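Local coordinates for sulfoquinovosidase (Escherichia coli, PDB 5AEG), which hydrolyses the alpha-glycosidic bond of sulfoquinovosyl diacylglycerides and simpler sulfoquinovosides, releasing sulfoquinovose for use as a source of carbon and sulfur, at residues L259-G264 with Q269-T274; S291-R294 with G299-V302; W306-E311 with Q315-I320; A332-Y337 with K392-L397. One frame throughout, in Å; residues are numbered along the deposited sequence.

Contact 1 (L259-G264 with Q269-T274); sequences LGIQGG and QKKLDT
Leu259 and Ile261 pack against Lys271 and Leu272 in a purely apolar contact between the end of strand 257-260, with the loop residue just after it, and helix 265-277, inside the first beta-alpha-beta unit (strand 257-260, helix 265-277, strand 282-286) of the TIM barrel. No hydrogen bond crosses it. Ile261 and Lys271 do most of the work, their side chains sliding past each other in opposite directions. CD1 of Ile261 lies 3.9 Å from CB of Lys271, while the branch methyl CG2 of Ile261 touches further along the chain, 4.0 Å from CD of Lys271. With CG1 anti to the carbonyl carbon and CG2 anti to the backbone N (chi1 -52°), the isoleucine directs CD1 to the root of the lysine and CG2 to its CD. Lys271 is extended up to CE and bends only at chi4; its methylenes pack on the isoleucine while its charge is paired with Asp549 in a salt bridge. Leu259 is a looser neighbour, with CD1 4.3 Å from CA of Leu272. On the helix itself, Gln269 NE2 donates to Asp273 OD2 at 3.0 Å, with OD2 in the plane of the Gln269 amide, though NE2 comes from above the plane of the carboxylate. One residue further on, Thr274 OG1 and Thr274 N grip the carbonyl of Lys270 from opposite faces. Phe548 touches both Leu259 and Ile261, Leu272 reaches Val282 and Ile285 on strand 282-286, and Gln269 and Leu272 lean on helix 316-325, the next helix along the barrel.

Contact 2 (S291-R294 with G299-V302); sequences SGIR and GKRV
Ile293 and Arg294 pair with Val302 and Arg301 in a beta hairpin, a two-stranded antiparallel excursion of the TIM-barrel domain whose second strand holds Arg301 and Val302, both substrate-binding residues. Arg294 and Arg301 form the hydrogen-bonded pair: Arg294 N donates to Arg301 O and Arg301 N to Arg294 O, each at 2.8 Å. Ile293 and Val302 make the adjoining non-hydrogen-bonded pair, where CA of Ile293 adds a CA-H...O contact to Arg301 O. The side chain to follow is Lys300. Its CB is 3.7 Å from CG2 of Ile293, its CG 4.0 Å and its CD 3.8 Å from that same methyl, three carbons in a row bearing on one. The chain stays extended through chi2 (-159°), which keeps CD beside the methyl; the bends at chi3 and chi4 then take CE and NZ away from the opposite strand. The two arginines share a face at CB, yet their ends part: Arg294 goes to a salt bridge with Asp341 and a cation-pi contact with Phe370, whereas Arg301 NH2 donates to Asn540 O. Where the hairpin opens, Ser291 hydrogen-bonds through OG to Met303 O, and that same OG lies 3.4 Å from CG1 of Val302.

Contact 3 (W306-E311 with Q315-I320); sequences WKWNSE and QLDSRI. With CA (calcium ion), chain C.
Trp308 lays its indole against the first turn of helix 316-325, meeting Leu316 and Asp317. The apolar part is with Leu316: CD2 of the leucine lies 3.7 Å from CD1 of Trp308, and CB approaches NE1 obliquely at 3.5 Å. With CG anti to the backbone N (chi1 161°), the indole is directed at the helix. The contact with Asp317 is between flat groups, carboxylate and ring planes 47° apart, CG of Asp317 being 3.4 Å from CH2 of Trp308. Asp317 N sits over one face of the indole and Ser310 CB over the opposite one, both toward the rim. Of the polar bonds, Trp308 NE1 goes to Tyr313 O in the loop between the segments, and Asp317 OD1 accepts from Ser318 N. An alanine at Trp308 would remove the indole, is likely to leave Tyr313 O without this donor and would probably open a gap beside Leu316. A calcium ion is bound at Glu311, by OE1 at 2.4 Å and by three waters, which donate in turn to Ser310 O, Glu311 O and Glu311 OE2. Trp290 and Leu397 also touch the indole, while Leu316 and Ile320 pack the helix on Phe330 of strand 329-334.

Contact 4 (A332-Y337 with K392-L397); sequences AYINPY and KNMIEL
Strand 329-334 and residues 392-397, which carry the last part of a helix, come closest at Ala332 and Met394, with CA atoms 7.6 Å apart. This is strand-to-helix packing within the TIM barrel, buried and carried by Met394 alone on the helix side. Its sulfur rests against Ile334, with SD 3.9 Å from both CB and CG2 of the isoleucine. The chain is extended through chi2 and then folds at chi3 (69°), turning the terminal methyl along the strand, where CE lies 3.9 Å from Ala332 CB and close to the carbonyl O of Tyr333. An alanine in place of Met394 would take away both sulfur and methyl and would probably leave a gap between the helix and Ala332 and Ile334. Trp402 of the adjacent strand 401-404 touches both Met394 and Ile334. The side chain of Tyr333 starts away from the helix, and its OH hydrogen-bonds the nucleophile Asp405. Just past the strand, Asn335 also holds that hydroxyl: ND2 donates to Tyr333 OH at 3.2 Å, nearly straight and with the hydroxyl close to the amide plane. The other end of the same amide closes an Asx turn, Asn335 OD1 accepting from Tyr337 N at 2.9 Å in its carbonyl plane.

In the fold
All four contacts belong to the TIM-barrel domain. Contacts 1 and 4 are the buried ones, each setting a strand of the parallel barrel sheet against a helix by apolar packing alone; contacts 2 and 3 are partly buried. Contact 2 lies wholly in the excursion after strand 282-286, held by backbone pairing, and contact 3 joins the loop that follows to helix 316-325 through an indole. Contact 3 is the hub: its Arg319 bonds Gln269 of contact 1, its Asn309 the Ser291 carbonyl of contact 2, and its Trp306 both Tyr337 and Asn393 of contact 4. Contacts 2 and 4 adjoin the substrate site, whereas Ile261 and Leu316 stand about 9 and 11 Å from the Gln288 side chain.

Contact 1 (L259-G264 with Q269-T274)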
loop_
_atom_site.group_PDB
_atom_site.type_symbol
_atom_site.label_atom_id
_atom_site.label_comp_id
_atom_site.label_asym_id
_atom_site.label_seq_id
_atom_site.Cartn_x
_atom_site.Cartn_y
_atom_site.Cartn_z
ATOM N N LEU A 259 -3.577 7.832 19.565
ATOM C CA LEU A 259 -3.828 6.668 20.407
ATOM C C LEU A 259 -5.031 5.928 19.907
ATOM O O LEU A 259 -6.109 6.532 19.752
ATOM C CB LEU A 259 -4.076 7.083 21.848
ATOM C CG LEU A 259 -2.966 7.801 22.537
ATOM C CD1 LEU A 259 -3.473 8.419 23.838
ATOM C CD2 LEU A 259 -1.804 6.909 22.850
ATOM N N GLY A 260 -4.874 4.622 19.624
ATOM C CA GLY A 260 -5.996 3.721 19.166
ATOM C C GLY A 260 -6.657 3.250 20.418
ATOM O O GLY A 260 -6.053 2.582 21.258
ATOM N N ILE A 261 -7.900 3.709 20.570
ATOM C CA ILE A 261 -8.714 3.398 21.742
ATOM C C ILE A 261 -10.133 2.971 21.295
ATOM O O ILE A 261 -10.656 3.522 20.384
ATOM C CB ILE A 261 -8.796 4.576 22.691
ATOM C CG1 ILE A 261 -7.383 5.142 23.051
ATOM C CG2 ILE A 261 -9.566 4.154 23.954
ATOM C CD1 ILE A 261 -7.388 6.488 23.771
ATOM N N GLN A 262 -10.693 1.972 21.970
ATOM C CA GLN A 262 -12.102 1.627 21.820
ATOM C C GLN A 262 -12.723 1.620 23.236
ATOM O O GLN A 262 -12.017 1.597 24.237
ATOM C CB GLN A 262 -12.208 0.259 21.173
ATOM C CG GLN A 262 -11.581 0.189 19.786
ATOM C CD GLN A 262 -11.635 -1.186 19.140
ATOM O OE1 GLN A 262 -12.485 -1.442 18.270
ATOM N NE2 GLN A 262 -10.721 -2.028 19.482
ATOM N N GLY A 263 -14.036 1.639 23.277
ATOM C CA GLY A 263 -14.755 1.479 24.533
ATOM C C GLY A 263 -15.482 2.688 25.067
ATOM O O GLY A 263 -15.990 2.639 26.233
ATOM N N GLY A 264 -15.506 3.753 24.280
ATOM C CA GLY A 264 -16.317 4.910 24.482
ATOM C C GLY A 264 -15.597 6.161 25.045
ATOM O O GLY A 264 -14.385 6.184 25.237
ATOM N N GLN A 269 -11.046 9.365 27.277
ATOM C CA GLN A 269 -10.634 10.430 28.186
ATOM C C GLN A 269 -9.607 10.038 29.200
ATOM O O GLN A 269 -8.571 10.776 29.320
ATOM C CB GLN A 269 -11.881 11.018 28.929
ATOM C CG GLN A 269 -11.616 12.362 29.588
ATOM C CD GLN A 269 -11.102 13.455 28.728
ATOM O OE1 GLN A 269 -11.736 13.927 27.734
ATOM N NE2 GLN A 269 -9.949 13.983 29.150
ATOM N N LYS A 270 -9.817 8.891 29.864
ATOM C CA LYS A 270 -8.905 8.430 30.919
ATOM C C LYS A 270 -7.544 8.094 30.339
ATOM O O LYS A 270 -6.511 8.351 30.936
ATOM C CB LYS A 270 -9.406 7.174 31.640
ATOM C CG LYS A 270 -10.474 7.491 32.720
ATOM C CD LYS A 270 -10.608 6.402 33.809
ATOM C CE LYS A 270 -9.586 6.515 34.971
ATOM N NZ LYS A 270 -8.242 5.875 34.724
ATOM N N LYS A 271 -7.575 7.437 29.196
ATOM C CA LYS A 271 -6.316 7.022 28.561
ATOM C C LYS A 271 -5.556 8.220 28.016
ATOM O O LYS A 271 -4.342 8.280 28.226
ATOM C CB LYS A 271 -6.527 5.941 27.503
ATOM C CG LYS A 271 -6.949 4.635 28.087
ATOM C CD LYS A 271 -7.033 3.600 26.975
ATOM C CE LYS A 271 -7.695 2.297 27.382
ATOM N NZ LYS A 271 -6.855 1.624 28.369
ATOM N N LEU A 272 -6.237 9.181 27.413
ATOM C CA LEU A 272 -5.621 10.416 26.964
ATOM C C LEU A 272 -4.895 11.098 28.114
ATOM O O LEU A 272 -3.742 11.599 27.978
ATOM C CB LEU A 272 -6.634 11.397 26.344
ATOM C CG LEU A 272 -6.155 12.817 26.027
ATOM C CD1 LEU A 272 -5.092 12.738 24.911
ATOM C CD2 LEU A 272 -7.296 13.756 25.656
ATOM N N ASP A 273 -5.584 11.174 29.248
ATOM C CA ASP A 273 -5.011 11.867 30.392
ATOM C C ASP A 273 -3.840 11.169 30.986
ATOM O O ASP A 273 -2.909 11.865 31.364
ATOM C CB ASP A 273 -6.079 12.132 31.492
ATOM C CG ASP A 273 -7.074 13.206 31.087
ATOM O OD1 ASP A 273 -6.719 14.152 30.382
ATOM O OD2 ASP A 273 -8.234 13.176 31.531
ATOM N N THR A 274 -3.916 9.851 31.178
ATOM C CA THR A 274 -2.818 9.072 31.671
ATOM C C THR A 274 -1.524 9.263 30.834
ATOM O O THR A 274 -0.419 9.402 31.397
ATOM C CB THR A 274 -3.197 7.589 31.651
ATOM O OG1 THR A 274 -4.271 7.384 32.568
ATOM C CG2 THR A 274 -2.027 6.676 31.975
#

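Contact 2 (S291-R294 with G299-V302)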
loop_
_atom_site.group_PDB
_atom_site.type_symbol
_atom_site.label_atom_id
_atom_site.label_comp_id
_atom_site.label_asym_id
_atom_site.label_seq_id
_atom_site.Cartn_x
_atom_site.Cartn_y
_atom_site.Cartn_z
ATOM N N SER A 291 -19.051 4.406 15.880
ATOM C CA SER A 291 -20.324 4.005 15.276
ATOM C C SER A 291 -21.025 2.899 16.070
ATOM O O SER A 291 -22.143 2.501 15.764
ATOM C CB SER A 291 -19.997 3.580 13.796
ATOM O OG SER A 291 -19.210 2.374 13.762
ATOM N N GLY A 292 -20.471 2.465 17.179
ATOM C CA GLY A 292 -21.016 1.345 17.946
ATOM C C GLY A 292 -20.274 0.047 17.821
ATOM O O GLY A 292 -19.263 -0.067 17.071
ATOM N N ILE A 293 -20.665 -0.848 18.716
ATOM C CA ILE A 293 -20.066 -2.130 18.956
ATOM C C ILE A 293 -21.122 -3.162 18.632
ATOM O O ILE A 293 -22.311 -3.128 19.131
ATOM C CB ILE A 293 -19.665 -2.306 20.412
ATOM C CG1 ILE A 293 -18.603 -1.289 20.817
ATOM C CG2 ILE A 293 -19.189 -3.732 20.647
ATOM C CD1 ILE A 293 -18.320 -1.313 22.324
ATOM N N ARG A 294 -20.697 -4.085 17.790
ATOM C CA ARG A 294 -21.475 -5.283 17.435
ATOM C C ARG A 294 -20.826 -6.481 18.100
ATOM O O ARG A 294 -19.636 -6.809 17.865
ATOM C CB ARG A 294 -21.555 -5.412 15.920
ATOM C CG ARG A 294 -22.227 -6.726 15.493
ATOM C CD ARG A 294 -23.611 -6.474 15.041
ATOM N NE ARG A 294 -23.668 -5.717 13.804
ATOM C CZ ARG A 294 -24.802 -5.380 13.242
ATOM N NH1 ARG A 294 -25.986 -5.699 13.819
ATOM N NH2 ARG A 294 -24.788 -4.685 12.121
ATOM N N GLY A 299 -16.080 -12.074 19.987
ATOM C CA GLY A 299 -15.948 -10.766 20.650
ATOM C C GLY A 299 -16.485 -9.605 19.794
ATOM O O GLY A 299 -17.178 -9.800 18.804
ATOM N N LYS A 300 -16.043 -8.399 20.144
ATOM C CA LYS A 300 -16.611 -7.146 19.719
ATOM C C LYS A 300 -16.033 -6.689 18.381
ATOM O O LYS A 300 -14.824 -6.718 18.155
ATOM C CB LYS A 300 -16.349 -6.108 20.812
ATOM C CG LYS A 300 -16.865 -6.630 22.167
ATOM C CD LYS A 300 -17.152 -5.610 23.246
ATOM C CE LYS A 300 -15.947 -4.779 23.617
ATOM N NZ LYS A 300 -14.898 -5.527 24.345
ATOM N N ARG A 301 -16.919 -6.214 17.535
ATOM C CA ARG A 301 -16.614 -5.755 16.216
ATOM C C ARG A 301 -17.214 -4.351 16.155
ATOM O O ARG A 301 -18.050 -3.998 16.970
ATOM C CB ARG A 301 -17.279 -6.723 15.213
ATOM C CG ARG A 301 -16.423 -7.399 14.160
ATOM C CD ARG A 301 -15.439 -8.411 14.711
ATOM N NE ARG A 301 -14.264 -7.752 15.304
ATOM C CZ ARG A 301 -13.401 -8.291 16.186
ATOM N NH1 ARG A 301 -13.514 -9.581 16.601
ATOM N NH2 ARG A 301 -12.399 -7.513 16.652
ATOM N N VAL A 302 -16.765 -3.538 15.214
ATOM C CA VAL A 302 -17.283 -2.223 14.945
ATOM C C VAL A 302 -18.650 -2.453 14.243
ATOM O O VAL A 302 -18.779 -3.378 13.440
ATOM C CB VAL A 302 -16.341 -1.458 14.014
ATOM C CG1 VAL A 302 -16.928 -0.153 13.568
ATOM C CG2 VAL A 302 -15.011 -1.211 14.708
#

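Contact 3 (W306-E311 with Q315-I320)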
loop_
_atom_site.group_PDB
_atom_site.type_symbol
_atom_site.label_atom_id
_atom_site.label_comp_id
_atom_site.label_asym_id
_atom_site.label_seq_id
_atom_site.Cartn_x
_atom_site.Cartn_y
_atom_site.Cartn_z
ATOM N N TRP A 306 -22.232 4.259 9.409
ATOM C CA TRP A 306 -21.256 5.358 9.479
ATOM C C TRP A 306 -21.916 6.673 9.937
ATOM O O TRP A 306 -22.001 7.695 9.248
ATOM C CB TRP A 306 -20.435 5.466 8.172
ATOM C CG TRP A 306 -20.123 4.139 7.623
ATOM C CD1 TRP A 306 -20.460 3.662 6.389
ATOM C CD2 TRP A 306 -19.370 3.125 8.235
ATOM N NE1 TRP A 306 -20.025 2.395 6.224
ATOM C CE2 TRP A 306 -19.400 2.011 7.361
ATOM C CE3 TRP A 306 -18.778 2.986 9.500
ATOM C CZ2 TRP A 306 -18.756 0.858 7.638
ATOM C CZ3 TRP A 306 -18.135 1.815 9.777
ATOM C CH2 TRP A 306 -18.132 0.773 8.869
ATOM N N LYS A 307 -22.288 6.603 11.217
ATOM C CA LYS A 307 -22.857 7.721 11.908
ATOM C C LYS A 307 -22.495 7.593 13.380
ATOM O O LYS A 307 -22.453 6.471 13.926
ATOM C CB LYS A 307 -24.355 7.625 11.689
ATOM C CG LYS A 307 -25.214 8.788 12.119
ATOM C CD LYS A 307 -26.518 8.783 11.265
ATOM C CE LYS A 307 -27.222 7.404 11.009
ATOM N NZ LYS A 307 -27.614 7.098 9.576
ATOM N N TRP A 308 -22.270 8.715 14.033
ATOM C CA TRP A 308 -21.861 8.753 15.464
ATOM C C TRP A 308 -22.907 8.061 16.315
ATOM O O TRP A 308 -24.075 8.319 16.156
ATOM C CB TRP A 308 -21.661 10.221 15.925
ATOM C CG TRP A 308 -21.685 10.423 17.355
ATOM C CD1 TRP A 308 -21.148 9.656 18.302
ATOM C CD2 TRP A 308 -22.367 11.467 18.029
ATOM N NE1 TRP A 308 -21.403 10.159 19.533
ATOM C CE2 TRP A 308 -22.150 11.277 19.408
ATOM C CE3 TRP A 308 -23.120 12.566 17.596
ATOM C CZ2 TRP A 308 -22.684 12.148 20.417
ATOM C CZ3 TRP A 308 -23.641 13.482 18.606
ATOM C CH2 TRP A 308 -23.409 13.237 20.001
ATOM N N ASN A 309 -22.506 7.135 17.129
ATOM C CA ASN A 309 -23.350 6.396 17.978
ATOM C C ASN A 309 -23.243 7.014 19.394
ATOM O O ASN A 309 -22.271 6.801 20.138
ATOM C CB ASN A 309 -22.884 4.927 17.953
ATOM C CG ASN A 309 -23.779 3.980 18.742
ATOM O OD1 ASN A 309 -24.175 4.269 19.883
ATOM N ND2 ASN A 309 -24.039 2.810 18.180
ATOM N N SER A 310 -24.261 7.803 19.786
ATOM C CA SER A 310 -24.195 8.512 21.095
ATOM C C SER A 310 -24.412 7.624 22.282
ATOM O O SER A 310 -24.128 8.022 23.419
ATOM C CB SER A 310 -25.242 9.660 21.106
ATOM O OG SER A 310 -26.513 9.070 20.951
ATOM N N GLU A 311 -24.880 6.382 22.069
ATOM C CA GLU A 311 -24.879 5.416 23.150
ATOM C C GLU A 311 -23.482 4.897 23.500
ATOM O O GLU A 311 -23.084 4.771 24.687
ATOM C CB GLU A 311 -25.855 4.251 22.837
ATOM C CG GLU A 311 -27.308 4.749 22.622
ATOM C CD GLU A 311 -27.949 5.342 23.912
ATOM O OE1 GLU A 311 -27.350 5.268 25.006
ATOM O OE2 GLU A 311 -29.088 5.882 23.845
ATOM N N GLN A 315 -21.664 12.235 24.276
ATOM C CA GLN A 315 -21.149 13.639 24.345
ATOM C C GLN A 315 -19.922 13.817 23.417
ATOM O O GLN A 315 -19.143 14.722 23.591
ATOM C CB GLN A 315 -20.799 14.080 25.795
ATOM C CG GLN A 315 -21.867 13.814 26.852
ATOM C CD GLN A 315 -21.543 14.458 28.184
ATOM O OE1 GLN A 315 -20.885 13.875 29.065
ATOM N NE2 GLN A 315 -21.953 15.684 28.325
ATOM N N LEU A 316 -19.771 12.945 22.401
ATOM C CA LEU A 316 -18.574 13.015 21.594
ATOM C C LEU A 316 -18.540 14.332 20.804
ATOM O O LEU A 316 -17.499 14.874 20.599
ATOM C CB LEU A 316 -18.548 11.809 20.632
ATOM C CG LEU A 316 -17.379 11.816 19.599
ATOM C CD1 LEU A 316 -16.135 11.683 20.365
ATOM C CD2 LEU A 316 -17.611 10.702 18.579
ATOM N N ASP A 317 -19.704 14.844 20.389
ATOM C CA ASP A 317 -19.772 16.088 19.585
ATOM C C ASP A 317 -19.151 17.238 20.347
ATOM O O ASP A 317 -18.307 17.953 19.789
ATOM C CB ASP A 317 -21.189 16.407 19.096
ATOM C CG ASP A 317 -22.238 16.383 20.191
ATOM O OD1 ASP A 317 -21.974 16.047 21.411
ATOM O OD2 ASP A 317 -23.346 16.706 19.776
ATOM N N SER A 318 -19.471 17.348 21.635
ATOM C CA SER A 318 -18.852 18.409 22.435
ATOM C C SER A 318 -17.434 18.030 22.898
ATOM O O SER A 318 -16.577 18.932 23.028
ATOM C CB SER A 318 -19.697 18.801 23.651
ATOM O OG SER A 318 -19.918 17.677 24.489
ATOM N N ARG A 319 -17.200 16.745 23.178
ATOM C CA ARG A 319 -15.867 16.319 23.592
ATOM C C ARG A 319 -14.810 16.587 22.511
ATOM O O ARG A 319 -13.675 16.916 22.887
ATOM C CB ARG A 319 -15.792 14.850 24.101
ATOM C CG ARG A 319 -14.572 14.536 24.952
ATOM C CD ARG A 319 -14.417 15.475 26.179
ATOM N NE ARG A 319 -15.537 15.250 27.069
ATOM C CZ ARG A 319 -15.591 14.260 27.953
ATOM N NH1 ARG A 319 -14.583 13.421 28.133
ATOM N NH2 ARG A 319 -16.713 14.044 28.632
ATOM N N ILE A 320 -15.164 16.404 21.219
ATOM C CA ILE A 320 -14.224 16.644 20.083
ATOM C C ILE A 320 -13.765 18.094 20.187
ATOM O O ILE A 320 -12.566 18.374 20.105
ATOM C CB ILE A 320 -14.846 16.349 18.705
ATOM C CG1 ILE A 320 -15.047 14.821 18.553
ATOM C CG2 ILE A 320 -13.985 16.926 17.572
ATOM C CD1 ILE A 320 -15.855 14.411 17.344
HETATM CA CA CA C . -26.881 6.472 26.982
HETATM O O HOH W 1 -26.111 8.185 25.330
HETATM O O HOH W 2 -24.309 6.121 26.798
HETATM O O HOH W 3 -28.821 7.727 26.482
#

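Contact 4 (A332-Y337 with K392-L397)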
loop_
_atom_site.group_PDB
_atom_site.type_symbol
_atom_site.label_atom_id
_atom_site.label_comp_id
_atom_site.label_asym_id
_atom_site.label_seq_id
_atom_site.Cartn_x
_atom_site.Cartn_y
_atom_site.Cartn_z
ATOM N N ALA A 332 -11.848 8.668 13.134
ATOM C CA ALA A 332 -12.892 7.623 13.119
ATOM C C ALA A 332 -12.620 6.549 12.093
ATOM O O ALA A 332 -11.481 6.261 11.846
ATOM C CB ALA A 332 -14.263 8.296 12.969
ATOM N N TYR A 333 -13.640 5.891 11.552
ATOM C CA TYR A 333 -13.490 4.726 10.711
ATOM C C TYR A 333 -14.679 4.677 9.750
ATOM O O TYR A 333 -15.850 4.911 10.178
ATOM C CB TYR A 333 -13.474 3.446 11.571
ATOM C CG TYR A 333 -13.442 2.158 10.825
ATOM C CD1 TYR A 333 -14.618 1.614 10.235
ATOM C CD2 TYR A 333 -12.295 1.411 10.715
ATOM C CE1 TYR A 333 -14.561 0.436 9.510
ATOM C CE2 TYR A 333 -12.249 0.213 9.998
ATOM C CZ TYR A 333 -13.392 -0.261 9.385
ATOM O OH TYR A 333 -13.380 -1.412 8.711
ATOM N N ILE A 334 -14.387 4.260 8.514
ATOM C CA ILE A 334 -15.395 4.008 7.499
ATOM C C ILE A 334 -14.862 2.960 6.510
ATOM O O ILE A 334 -13.625 2.825 6.317
ATOM C CB ILE A 334 -15.860 5.318 6.801
ATOM C CG1 ILE A 334 -17.031 4.984 5.847
ATOM C CG2 ILE A 334 -14.788 6.035 6.001
ATOM C CD1 ILE A 334 -17.774 6.227 5.431
ATOM N N ASN A 335 -15.780 2.177 5.921
ATOM C CA ASN A 335 -15.475 1.257 4.867
ATOM C C ASN A 335 -16.605 1.300 3.804
ATOM O O ASN A 335 -17.608 1.993 4.061
ATOM C CB ASN A 335 -15.103 -0.090 5.400
ATOM C CG ASN A 335 -16.242 -0.933 5.859
ATOM O OD1 ASN A 335 -17.288 -0.993 5.266
ATOM N ND2 ASN A 335 -15.988 -1.705 6.865
ATOM N N PRO A 336 -16.428 0.616 2.673
ATOM C CA PRO A 336 -17.383 0.860 1.584
ATOM C C PRO A 336 -18.509 -0.176 1.582
ATOM O O PRO A 336 -19.118 -0.406 0.528
ATOM C CB PRO A 336 -16.482 0.805 0.372
ATOM C CG PRO A 336 -15.543 -0.348 0.722
ATOM C CD PRO A 336 -15.324 -0.268 2.212
ATOM N N TYR A 337 -18.803 -0.769 2.758
ATOM C CA TYR A 337 -19.953 -1.639 2.985
ATOM C C TYR A 337 -20.876 -0.964 4.030
ATOM O O TYR A 337 -20.480 0.002 4.707
ATOM C CB TYR A 337 -19.563 -2.983 3.540
ATOM C CG TYR A 337 -18.474 -3.744 2.779
ATOM C CD1 TYR A 337 -18.777 -4.536 1.656
ATOM C CD2 TYR A 337 -17.156 -3.764 3.254
ATOM C CE1 TYR A 337 -17.771 -5.291 1.017
ATOM C CE2 TYR A 337 -16.162 -4.436 2.598
ATOM C CZ TYR A 337 -16.450 -5.261 1.495
ATOM O OH TYR A 337 -15.407 -5.990 0.856
ATOM N N LYS A 392 -21.117 14.716 5.910
ATOM C CA LYS A 392 -22.089 15.103 6.917
ATOM C C LYS A 392 -21.846 14.358 8.225
ATOM O O LYS A 392 -21.958 14.988 9.317
ATOM C CB LYS A 392 -23.516 14.925 6.389
ATOM C CG LYS A 392 -24.654 14.722 7.394
ATOM C CD LYS A 392 -25.722 15.835 7.418
ATOM C CE LYS A 392 -25.170 17.213 7.817
ATOM N NZ LYS A 392 -24.345 17.239 9.081
ATOM N N ASN A 393 -21.436 13.083 8.161
ATOM C CA ASN A 393 -21.347 12.288 9.361
ATOM C C ASN A 393 -19.949 12.273 10.052
ATOM O O ASN A 393 -19.852 12.012 11.241
ATOM C CB ASN A 393 -21.871 10.874 9.067
ATOM C CG ASN A 393 -23.380 10.844 8.736
ATOM O OD1 ASN A 393 -24.019 11.828 8.768
ATOM N ND2 ASN A 393 -23.877 9.736 8.351
ATOM N N MET A 394 -18.903 12.602 9.305
ATOM C CA MET A 394 -17.512 12.621 9.838
ATOM C C MET A 394 -16.930 14.011 9.810
ATOM O O MET A 394 -16.482 14.519 10.825
ATOM C CB MET A 394 -16.631 11.629 9.081
ATOM C CG MET A 394 -17.361 10.289 8.854
ATOM S SD MET A 394 -16.434 8.949 7.967
ATOM C CE MET A 394 -15.370 8.769 9.298
ATOM N N ILE A 395 -16.914 14.643 8.654
ATOM C CA ILE A 395 -16.262 15.966 8.572
ATOM C C ILE A 395 -17.021 17.004 9.387
ATOM O O ILE A 395 -16.417 17.713 10.176
ATOM C CB ILE A 395 -16.120 16.488 7.105
ATOM C CG1 ILE A 395 -15.162 15.540 6.318
ATOM C CG2 ILE A 395 -15.562 17.901 7.122
ATOM C CD1 ILE A 395 -15.036 15.712 4.810
ATOM N N GLU A 396 -18.338 17.070 9.205
ATOM C CA GLU A 396 -19.157 18.004 9.985
ATOM C C GLU A 396 -19.215 17.682 11.455
ATOM O O GLU A 396 -19.401 18.578 12.204
ATOM C CB GLU A 396 -20.553 18.200 9.355
ATOM C CG GLU A 396 -20.442 19.110 8.150
ATOM C CD GLU A 396 -21.769 19.340 7.424
ATOM O OE1 GLU A 396 -22.863 19.169 8.034
ATOM O OE2 GLU A 396 -21.696 19.681 6.222
ATOM N N LEU A 397 -19.005 16.418 11.873
ATOM C CA LEU A 397 -18.916 16.082 13.260
ATOM C C LEU A 397 -17.644 16.667 13.872
ATOM O O LEU A 397 -17.528 16.796 15.086
ATOM C CB LEU A 397 -18.972 14.576 13.413
ATOM C CG LEU A 397 -18.847 13.937 14.817
ATOM C CD1 LEU A 397 -20.014 14.209 15.715
ATOM C CD2 LEU A 397 -18.689 12.454 14.697
#